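PDB 1J6U: UDP-N-acetylmuramate--L-alanine ligase from Thermotoga maritima, which catalyses the ATP-dependent joining of L-alanine to UDP-N-acetylmuramate, a step of peptidoglycan biosynthesis in the formation of the bacterial cell wall. Local coordinates for residues A[170-175]-A[203-208]; A[315-320]-A[452-457]; A[422-427]-A[444-449]. One frame throughout, in Å; residues are numbered along the deposited sequence.

Contact 1 (A[170-175]-A[203-208])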
loop_
_atom_site.group_PDB
_atom_site.type_symbol
_atom_site.label_atom_id
_atom_site.label_comp_id
_atom_site.label_asym_id
_atom_site.label_seq_id
_atom_site.Cartn_x
_atom_site.Cartn_y
_atom_site.Cartn_z
ATOM N N LEU A 170 9.395 -3.276 -2.676
ATOM C CA LEU A 170 10.293 -4.084 -1.875
ATOM C C LEU A 170 9.986 -3.733 -0.435
ATOM O O LEU A 170 10.021 -2.564 -0.048
ATOM C CB LEU A 170 11.763 -3.746 -2.146
ATOM C CG LEU A 170 12.468 -4.591 -3.184
ATOM C CD1 LEU A 170 13.927 -4.223 -3.193
ATOM C CD2 LEU A 170 12.324 -6.044 -2.833
ATOM N N ASP A 171 9.692 -4.729 0.378
ATOM C CA ASP A 171 9.408 -4.423 1.771
ATOM C C ASP A 171 10.692 -4.369 2.596
ATOM O O ASP A 171 11.380 -5.375 2.765
ATOM C CB ASP A 171 8.454 -5.462 2.354
ATOM C CG ASP A 171 8.325 -5.330 3.835
ATOM O OD1 ASP A 171 8.177 -4.177 4.302
ATOM O OD2 ASP A 171 8.381 -6.377 4.527
ATOM N N GLU A 172 11.015 -3.198 3.119
ATOM C CA GLU A 172 12.221 -3.076 3.889
ATOM C C GLU A 172 12.074 -3.674 5.274
ATOM O O GLU A 172 12.831 -3.344 6.199
ATOM C CB GLU A 172 12.680 -1.606 3.972
ATOM C CG GLU A 172 11.622 -0.529 4.279
ATOM C CD GLU A 172 10.962 -0.677 5.635
ATOM O OE1 GLU A 172 10.159 -1.628 5.794
ATOM O OE2 GLU A 172 11.248 0.152 6.537
ATOM N N SER A 173 11.100 -4.555 5.433
ATOM C CA SER A 173 10.925 -5.172 6.739
ATOM C C SER A 173 11.822 -6.359 6.765
ATOM O O SER A 173 12.372 -6.704 7.795
ATOM C CB SER A 173 9.485 -5.611 6.968
ATOM O OG SER A 173 8.717 -4.464 7.229
ATOM N N GLU A 174 11.967 -6.991 5.617
ATOM C CA GLU A 174 12.823 -8.149 5.541
ATOM C C GLU A 174 14.178 -7.688 5.048
ATOM O O GLU A 174 14.291 -7.160 3.946
ATOM C CB GLU A 174 12.229 -9.190 4.590
ATOM C CG GLU A 174 10.703 -9.057 4.433
ATOM C CD GLU A 174 10.035 -10.287 3.794
ATOM O OE1 GLU A 174 8.971 -10.113 3.135
ATOM O OE2 GLU A 174 10.564 -11.420 3.966
ATOM N N GLU A 175 15.197 -7.886 5.879
ATOM C CA GLU A 175 16.583 -7.530 5.558
ATOM C C GLU A 175 17.006 -7.990 4.146
ATOM O O GLU A 175 17.786 -7.313 3.456
ATOM C CB GLU A 175 17.507 -8.157 6.604
ATOM C CG GLU A 175 18.959 -7.697 6.579
ATOM C CD GLU A 175 19.780 -8.366 7.675
ATOM O OE1 GLU A 175 20.494 -7.651 8.425
ATOM O OE2 GLU A 175 19.701 -9.614 7.782
ATOM N N THR A 203 21.980 -0.467 12.631
ATOM C CA THR A 203 23.187 -0.535 11.814
ATOM C C THR A 203 23.010 -1.529 10.680
ATOM O O THR A 203 23.389 -1.258 9.546
ATOM C CB THR A 203 24.413 -0.926 12.664
ATOM O OG1 THR A 203 24.042 -0.955 14.053
ATOM C CG2 THR A 203 25.541 0.093 12.461
ATOM N N ARG A 204 22.439 -2.688 10.982
ATOM C CA ARG A 204 22.195 -3.670 9.946
ATOM C C ARG A 204 21.203 -3.043 8.967
ATOM O O ARG A 204 21.351 -3.170 7.754
ATOM C CB ARG A 204 21.607 -4.940 10.543
ATOM C CG ARG A 204 22.642 -5.860 11.110
ATOM C CD ARG A 204 22.013 -7.013 11.892
ATOM N NE ARG A 204 21.318 -7.971 11.047
ATOM C CZ ARG A 204 20.611 -8.988 11.527
ATOM N NH1 ARG A 204 20.519 -9.161 12.836
ATOM N NH2 ARG A 204 19.991 -9.830 10.708
ATOM N N TYR A 205 20.204 -2.345 9.510
ATOM C CA TYR A 205 19.180 -1.685 8.711
ATOM C C TYR A 205 19.850 -0.712 7.726
ATOM O O TYR A 205 19.631 -0.784 6.512
ATOM C CB TYR A 205 18.230 -0.931 9.632
ATOM C CG TYR A 205 17.026 -0.307 8.958
ATOM C CD1 TYR A 205 16.013 -1.101 8.402
ATOM C CD2 TYR A 205 16.862 1.080 8.949
ATOM C CE1 TYR A 205 14.850 -0.515 7.861
ATOM C CE2 TYR A 205 15.723 1.676 8.415
ATOM C CZ TYR A 205 14.712 0.880 7.874
ATOM O OH TYR A 205 13.560 1.488 7.392
ATOM N N ARG A 206 20.662 0.197 8.253
ATOM C CA ARG A 206 21.354 1.140 7.398
ATOM C C ARG A 206 22.120 0.352 6.330
ATOM O O ARG A 206 22.032 0.637 5.129
ATOM C CB ARG A 206 22.351 1.979 8.217
ATOM C CG ARG A 206 21.790 3.200 8.949
ATOM N N SER A 207 22.860 -0.653 6.775
ATOM C CA SER A 207 23.669 -1.448 5.865
ATOM C C SER A 207 22.855 -2.040 4.749
ATOM O O SER A 207 23.326 -2.119 3.610
ATOM C CB SER A 207 24.393 -2.568 6.619
ATOM O OG SER A 207 25.222 -2.023 7.628
ATOM N N ALA A 208 21.649 -2.490 5.083
ATOM C CA ALA A 208 20.747 -3.058 4.086
ATOM C C ALA A 208 20.496 -2.033 2.977
ATOM O O ALA A 208 20.552 -2.371 1.794
ATOM C CB ALA A 208 19.451 -3.449 4.729
HETATM O O HOH W 1 21.684 -5.469 7.001
#

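Contact 2 (A[315-320]-A[452-457])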
loop_
_atom_site.group_PDB
_atom_site.type_symbol
_atom_site.label_atom_id
_atom_site.label_comp_id
_atom_site.label_asym_id
_atom_site.label_seq_id
_atom_site.Cartn_x
_atom_site.Cartn_y
_atom_site.Cartn_z
ATOM N N ILE A 315 -12.080 6.539 -2.358
ATOM C CA ILE A 315 -13.494 6.839 -2.237
ATOM C C ILE A 315 -14.190 5.569 -2.612
ATOM O O ILE A 315 -14.140 5.137 -3.760
ATOM C CB ILE A 315 -13.980 7.914 -3.218
ATOM C CG1 ILE A 315 -13.235 9.240 -2.996
ATOM C CG2 ILE A 315 -15.494 8.080 -3.084
ATOM C CD1 ILE A 315 -13.726 10.054 -1.908
ATOM N N ALA A 316 -14.850 4.973 -1.630
ATOM C CA ALA A 316 -15.579 3.729 -1.842
ATOM C C ALA A 316 -16.956 4.043 -2.393
ATOM O O ALA A 316 -17.502 3.293 -3.182
ATOM C CB ALA A 316 -15.689 2.980 -0.519
ATOM N N PHE A 317 -17.504 5.183 -1.988
ATOM C CA PHE A 317 -18.828 5.539 -2.431
ATOM C C PHE A 317 -19.100 7.038 -2.320
ATOM O O PHE A 317 -18.705 7.712 -1.362
ATOM C CB PHE A 317 -19.864 4.786 -1.589
ATOM C CG PHE A 317 -21.264 5.188 -1.881
ATOM C CD1 PHE A 317 -21.928 4.691 -3.006
ATOM C CD2 PHE A 317 -21.907 6.110 -1.078
ATOM C CE1 PHE A 317 -23.220 5.120 -3.321
ATOM C CE2 PHE A 317 -23.209 6.542 -1.388
ATOM C CZ PHE A 317 -23.858 6.055 -2.499
ATOM N N HIS A 318 -19.800 7.565 -3.308
ATOM C CA HIS A 318 -20.130 8.968 -3.261
ATOM C C HIS A 318 -21.543 9.192 -3.732
ATOM O O HIS A 318 -21.904 8.719 -4.799
ATOM C CB HIS A 318 -19.198 9.787 -4.148
ATOM C CG HIS A 318 -19.593 11.228 -4.242
ATOM N ND1 HIS A 318 -19.427 11.971 -5.387
ATOM C CD2 HIS A 318 -20.175 12.051 -3.339
ATOM C CE1 HIS A 318 -19.893 13.189 -5.187
ATOM N NE2 HIS A 318 -20.355 13.263 -3.954
ATOM N N ASP A 319 -22.351 9.884 -2.928
ATOM C CA ASP A 319 -23.710 10.208 -3.362
ATOM C C ASP A 319 -23.732 11.716 -3.590
ATOM O O ASP A 319 -23.767 12.515 -2.663
ATOM C CB ASP A 319 -24.768 9.838 -2.335
ATOM C CG ASP A 319 -26.177 10.082 -2.857
ATOM O OD1 ASP A 319 -27.133 9.635 -2.193
ATOM O OD2 ASP A 319 -26.319 10.718 -3.936
ATOM N N PRO A 320 -23.706 12.111 -4.852
ATOM C CA PRO A 320 -23.704 13.499 -5.304
ATOM C C PRO A 320 -25.006 14.241 -5.026
ATOM O O PRO A 320 -25.009 15.467 -4.892
ATOM C CB PRO A 320 -23.360 13.360 -6.779
ATOM C CG PRO A 320 -24.106 12.126 -7.143
ATOM C CD PRO A 320 -23.877 11.178 -5.977
ATOM N N GLU A 452 -23.490 -0.725 1.386
ATOM C CA GLU A 452 -24.660 -1.519 1.021
ATOM C C GLU A 452 -25.922 -1.039 1.767
ATOM O O GLU A 452 -26.999 -0.938 1.178
ATOM C CB GLU A 452 -24.384 -3.008 1.281
ATOM C CG GLU A 452 -23.355 -3.598 0.302
ATOM C CD GLU A 452 -22.829 -4.987 0.686
ATOM O OE1 GLU A 452 -22.699 -5.270 1.906
ATOM O OE2 GLU A 452 -22.518 -5.784 -0.239
ATOM N N ARG A 453 -25.784 -0.725 3.051
ATOM C CA ARG A 453 -26.910 -0.263 3.865
ATOM C C ARG A 453 -27.472 0.988 3.228
ATOM O O ARG A 453 -28.669 1.088 2.956
ATOM C CB ARG A 453 -26.436 0.040 5.298
ATOM C CG ARG A 453 -27.381 0.921 6.093
ATOM C CD ARG A 453 -26.795 1.348 7.465
ATOM N NE ARG A 453 -27.642 2.390 8.051
ATOM C CZ ARG A 453 -27.309 3.196 9.061
ATOM N NH1 ARG A 453 -26.130 3.107 9.652
ATOM N NH2 ARG A 453 -28.148 4.145 9.440
ATOM N N TYR A 454 -26.578 1.940 2.982
ATOM C CA TYR A 454 -26.928 3.213 2.359
ATOM C C TYR A 454 -27.690 3.001 1.079
ATOM O O TYR A 454 -28.771 3.546 0.893
ATOM C CB TYR A 454 -25.677 4.008 1.995
ATOM C CG TYR A 454 -26.014 5.374 1.507
ATOM C CD1 TYR A 454 -26.185 6.429 2.412
ATOM C CD2 TYR A 454 -26.234 5.613 0.154
ATOM C CE1 TYR A 454 -26.563 7.681 1.994
ATOM C CE2 TYR A 454 -26.626 6.888 -0.278
ATOM C CZ TYR A 454 -26.789 7.912 0.653
ATOM O OH TYR A 454 -27.235 9.161 0.260
ATOM N N GLN A 455 -27.097 2.224 0.185
ATOM C CA GLN A 455 -27.709 1.961 -1.098
ATOM C C GLN A 455 -29.058 1.321 -0.930
ATOM O O GLN A 455 -30.052 1.833 -1.429
ATOM C CB GLN A 455 -26.802 1.081 -1.970
ATOM C CG GLN A 455 -25.421 1.692 -2.218
ATOM C CD GLN A 455 -24.556 0.896 -3.196
ATOM O OE1 GLN A 455 -24.662 1.084 -4.393
ATOM N NE2 GLN A 455 -23.696 0.005 -2.682
ATOM N N SER A 456 -29.124 0.211 -0.214
ATOM C CA SER A 456 -30.418 -0.439 -0.065
ATOM C C SER A 456 -31.385 0.568 0.548
ATOM O O SER A 456 -32.564 0.583 0.230
ATOM C CB SER A 456 -30.304 -1.691 0.815
ATOM O OG SER A 456 -30.173 -1.320 2.173
ATOM N N SER A 457 -30.867 1.417 1.418
ATOM C CA SER A 457 -31.682 2.420 2.059
ATOM C C SER A 457 -32.303 3.355 1.027
ATOM O O SER A 457 -33.416 3.842 1.209
ATOM C CB SER A 457 -30.829 3.215 3.045
ATOM O OG SER A 457 -31.601 4.200 3.703
#

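Contact 3 (A[422-427]-A[444-449])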
loop_
_atom_site.group_PDB
_atom_site.type_symbol
_atom_site.label_atom_id
_atom_site.label_comp_id
_atom_site.label_asym_id
_atom_site.label_seq_id
_atom_site.Cartn_x
_atom_site.Cartn_y
_atom_site.Cartn_z
ATOM N N GLU A 422 -21.604 -4.397 14.376
ATOM C CA GLU A 422 -22.462 -3.332 14.810
ATOM C C GLU A 422 -22.103 -2.014 14.185
ATOM O O GLU A 422 -22.984 -1.159 14.006
ATOM C CB GLU A 422 -22.421 -3.220 16.341
ATOM C CG GLU A 422 -23.280 -4.268 16.986
ATOM C CD GLU A 422 -24.770 -4.088 16.671
ATOM O OE1 GLU A 422 -25.459 -5.097 16.360
ATOM O OE2 GLU A 422 -25.247 -2.929 16.752
ATOM N N LEU A 423 -20.814 -1.852 13.871
ATOM C CA LEU A 423 -20.252 -0.634 13.263
ATOM C C LEU A 423 -21.142 0.082 12.205
ATOM O O LEU A 423 -21.597 1.210 12.411
ATOM C CB LEU A 423 -18.889 -0.985 12.664
ATOM C CG LEU A 423 -17.695 -0.135 13.084
ATOM C CD1 LEU A 423 -17.709 0.054 14.562
ATOM C CD2 LEU A 423 -16.403 -0.812 12.664
ATOM N N GLU A 424 -21.417 -0.570 11.083
ATOM C CA GLU A 424 -22.240 0.065 10.065
ATOM C C GLU A 424 -23.610 0.453 10.550
ATOM O O GLU A 424 -24.224 1.343 9.981
ATOM C CB GLU A 424 -22.502 -0.859 8.887
ATOM C CG GLU A 424 -21.470 -1.890 8.652
ATOM C CD GLU A 424 -21.795 -3.204 9.310
ATOM O OE1 GLU A 424 -22.989 -3.626 9.222
ATOM O OE2 GLU A 424 -20.835 -3.801 9.883
ATOM N N LYS A 425 -24.104 -0.247 11.563
ATOM C CA LYS A 425 -25.462 -0.029 12.060
ATOM C C LYS A 425 -25.627 1.177 12.958
ATOM O O LYS A 425 -26.653 1.833 12.979
ATOM C CB LYS A 425 -25.943 -1.271 12.833
ATOM C CG LYS A 425 -25.518 -2.608 12.266
ATOM C CD LYS A 425 -26.745 -3.427 11.924
ATOM C CE LYS A 425 -26.389 -4.785 11.320
ATOM N NZ LYS A 425 -25.689 -5.612 12.332
ATOM N N VAL A 426 -24.590 1.429 13.713
ATOM C CA VAL A 426 -24.547 2.489 14.682
ATOM C C VAL A 426 -24.543 3.882 14.092
ATOM O O VAL A 426 -24.974 4.856 14.725
ATOM C CB VAL A 426 -23.280 2.258 15.524
ATOM C CG1 VAL A 426 -22.720 3.543 16.009
ATOM C CG2 VAL A 426 -23.592 1.288 16.658
ATOM N N ILE A 427 -24.054 3.967 12.865
ATOM C CA ILE A 427 -23.890 5.240 12.197
ATOM C C ILE A 427 -25.159 5.931 11.688
ATOM O O ILE A 427 -26.049 5.314 11.087
ATOM C CB ILE A 427 -22.844 5.067 11.066
ATOM C CG1 ILE A 427 -21.532 4.567 11.676
ATOM C CG2 ILE A 427 -22.572 6.363 10.380
ATOM C CD1 ILE A 427 -20.707 3.775 10.708
ATOM N N ILE A 444 -12.532 -2.691 6.853
ATOM C CA ILE A 444 -12.817 -2.594 5.440
ATOM C C ILE A 444 -14.147 -3.262 5.088
ATOM O O ILE A 444 -14.823 -2.832 4.142
ATOM C CB ILE A 444 -11.642 -3.181 4.548
ATOM C CG1 ILE A 444 -11.946 -2.886 3.086
ATOM C CG2 ILE A 444 -11.424 -4.667 4.749
ATOM C CD1 ILE A 444 -11.717 -1.375 2.740
ATOM N N TYR A 445 -14.546 -4.287 5.842
ATOM C CA TYR A 445 -15.832 -4.943 5.549
ATOM C C TYR A 445 -17.062 -4.149 6.081
ATOM O O TYR A 445 -18.135 -4.187 5.496
ATOM C CB TYR A 445 -15.832 -6.374 6.102
ATOM C CG TYR A 445 -14.694 -7.219 5.565
ATOM C CD1 TYR A 445 -13.547 -7.439 6.332
ATOM C CD2 TYR A 445 -14.722 -7.724 4.256
ATOM C CE1 TYR A 445 -12.445 -8.136 5.815
ATOM C CE2 TYR A 445 -13.623 -8.425 3.716
ATOM C CZ TYR A 445 -12.483 -8.631 4.506
ATOM O OH TYR A 445 -11.386 -9.338 4.017
ATOM N N SER A 446 -16.887 -3.416 7.177
ATOM C CA SER A 446 -17.961 -2.612 7.744
ATOM C C SER A 446 -18.257 -1.559 6.712
ATOM O O SER A 446 -19.418 -1.303 6.366
ATOM C CB SER A 446 -17.506 -1.918 9.026
ATOM O OG SER A 446 -16.928 -2.864 9.898
ATOM N N SER A 447 -17.174 -0.951 6.231
ATOM C CA SER A 447 -17.249 0.080 5.219
ATOM C C SER A 447 -18.140 -0.374 4.051
ATOM O O SER A 447 -19.061 0.364 3.627
ATOM C CB SER A 447 -15.834 0.396 4.746
ATOM O OG SER A 447 -15.871 1.211 3.604
ATOM N N ARG A 448 -17.890 -1.584 3.543
ATOM C CA ARG A 448 -18.681 -2.102 2.432
ATOM C C ARG A 448 -20.091 -2.331 2.902
ATOM O O ARG A 448 -21.054 -2.012 2.199
ATOM C CB ARG A 448 -18.124 -3.425 1.878
ATOM C CG ARG A 448 -16.738 -3.302 1.189
ATOM C CD ARG A 448 -16.030 -4.674 1.043
ATOM N NE ARG A 448 -14.653 -4.595 0.533
ATOM C CZ ARG A 448 -13.794 -5.621 0.529
ATOM N NH1 ARG A 448 -14.167 -6.805 1.014
ATOM N NH2 ARG A 448 -12.564 -5.472 0.037
ATOM N N ARG A 449 -20.228 -2.867 4.105
ATOM C CA ARG A 449 -21.571 -3.110 4.575
ATOM C C ARG A 449 -22.314 -1.795 4.743
ATOM O O ARG A 449 -23.482 -1.724 4.375
ATOM C CB ARG A 449 -21.554 -3.968 5.833
ATOM C CG ARG A 449 -21.278 -5.421 5.478
ATOM C CD ARG A 449 -21.606 -6.342 6.618
ATOM N NE ARG A 449 -20.703 -6.159 7.753
ATOM C CZ ARG A 449 -19.576 -6.840 7.932
ATOM N NH1 ARG A 449 -19.210 -7.761 7.045
ATOM N NH2 ARG A 449 -18.821 -6.589 8.996
#

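Contact 1 (A[170-175]-A[203-208])
Arg204 grips the carboxylate of Glu175 side-on in a two-bonded salt bridge, NE to OE1 at 2.8 Å and NH2 to OE2 at 2.9 Å. The bridge ties helix 202-214 to the loop after strand 166-170 in the middle, ATP-binding domain of this Mur ligase. The N-H of NE makes an angle of 148° and that of NH2 a straighter 165°; both carboxylate oxygens are met on their syn side but by donors tilted out of the carboxylate plane, the two planar groups being turned 46° apart. Glu175 reaches across as an extended chain, whereas Arg204 bends at chi3 to lay NE and NH2 along the acid. A water donates to Glu175 OE1 at 2.9 Å. One residue further along the helix, Tyr205 OH donates to Glu172 OE2 at 2.8 Å, on the anti side of an acid standing nearly upright to the ring. Glu172 lies next to Thr122 of the predicted ATP site, so this bond probably helps to place its carboxylate there. Tyr198 and Phe209 meet the Tyr205 ring edge-to-face. The packing ends at Ala208, whose CB lies 4.4 Å from Glu175 O.

Contact 2 (A[315-320]-A[452-457])
The outermost strand of the C-terminal domain's mixed sheet, 314-319, is joined here to the last turns of helix 443-457, which runs beside it at 24° with 10.5 Å between the segment axes. Tyr454 carries the contact from the helix side, touching Phe317 with the CD2-CE2 side of its ring, the two rings meeting obliquely, and Asp319 with its hydroxyl. Tyr454 OH donates to Asp319 OD1 at a short 2.5 Å, meeting that oxygen on its anti side. The carboxylate stands almost perpendicular to the phenol ring, with OD1 near the ring plane. The other oxygen of the acid, OD2, accepts from the backbone N of Glu321 in the turn that follows, which helps to fix the rotation of the group. Beside this bond, Phe317 CE2 packs 3.5 Å from Tyr454 CD2; the ring planes are inclined at 52° and the centroids lie 5.2 Å apart. CG of Phe317 is anti to its backbone N (chi1 174°), which carries the ring out from the strand to the tyrosine. At the rim, Gln455 adds the aliphatic part of its chain, its CG 4.2 Å from Phe317 CE1. Ile324 and Thr322 also touch Tyr454, bringing the neighbouring strand and the intervening turn into the packing. Ala316 and Phe317 both face Val326, so the phenylalanine leaves an edge strand at a classic beta bulge.

Contact 3 (A[422-427]-A[444-449])
Glu424 folds over the backbone of Ser446 and the base of the Arg449 side chain on helix 443-457, its CG 3.1 Å from Ser446 O and 3.5 Å from Arg449 CB. The chain turns at chi2 (94°), and this bend brings the carboxylate back alongside the arginine, to which it forms a salt bridge. Arg449 NE donates to Glu424 OE2 at 3.2 Å with an N-H...O angle of 162°. The oxygen lies near the guanidinium plane, at its edge, but the N-H comes down on the carboxylate from well above the acid's own plane, and the two flat groups stand 77° apart. This is therefore a single-bonded bridge through NE, with NH2 at a longer 3.6 Å from the same OE2. Arg449 bends at chi3, which folds its guanidinium back over the preceding turn of its helix: Tyr445 O lies 3.8 Å from the guanidinium plane, over its centre. Beside the charged pair, Leu423 sets CD2 against Ser446 OG at 3.5 Å, an apolar branch lying on a small hydroxyl side chain. The small side chain of Ser446 is consistent with the close approach of the backbones, Glu424 CA to Ser446 CA being 5.6 Å. The short, weakly bonded helix 423-426 thus lies against helix 443-457 in the C-terminal domain of the ligase. Leu423 and Ile427 reach Ile356 on strand 352-357, Phe437 on strand 433-438 touches Ser446, and Phe450 on the long helix packs on Glu424, so the two helices and the sheet pack together.

Contacts 2 and 3 share helix 443-457: its earlier turns meet helix 423-426, and its last turns meet edge strand 314-319. Contact 3 is nested within the chain loop closed by contact 2. Arg453 joins them directly, its NH1 probably hydrogen-bonded to the backbone O atoms of Glu424 and Ile427. Contact 1 stands apart in the middle domain, on the opposite side of the chain's centre, with centres about 42 Å from contact 2 and 37 Å from contact 3. Contacts 1 and 3 are mostly buried and each pairs an arginine with a glutamate, by two bonds and one respectively. Contacts 1 and 2 both have a tyrosine-to-acid bond, but the partly buried contact 2 has no salt bridge and packs two aromatic rings.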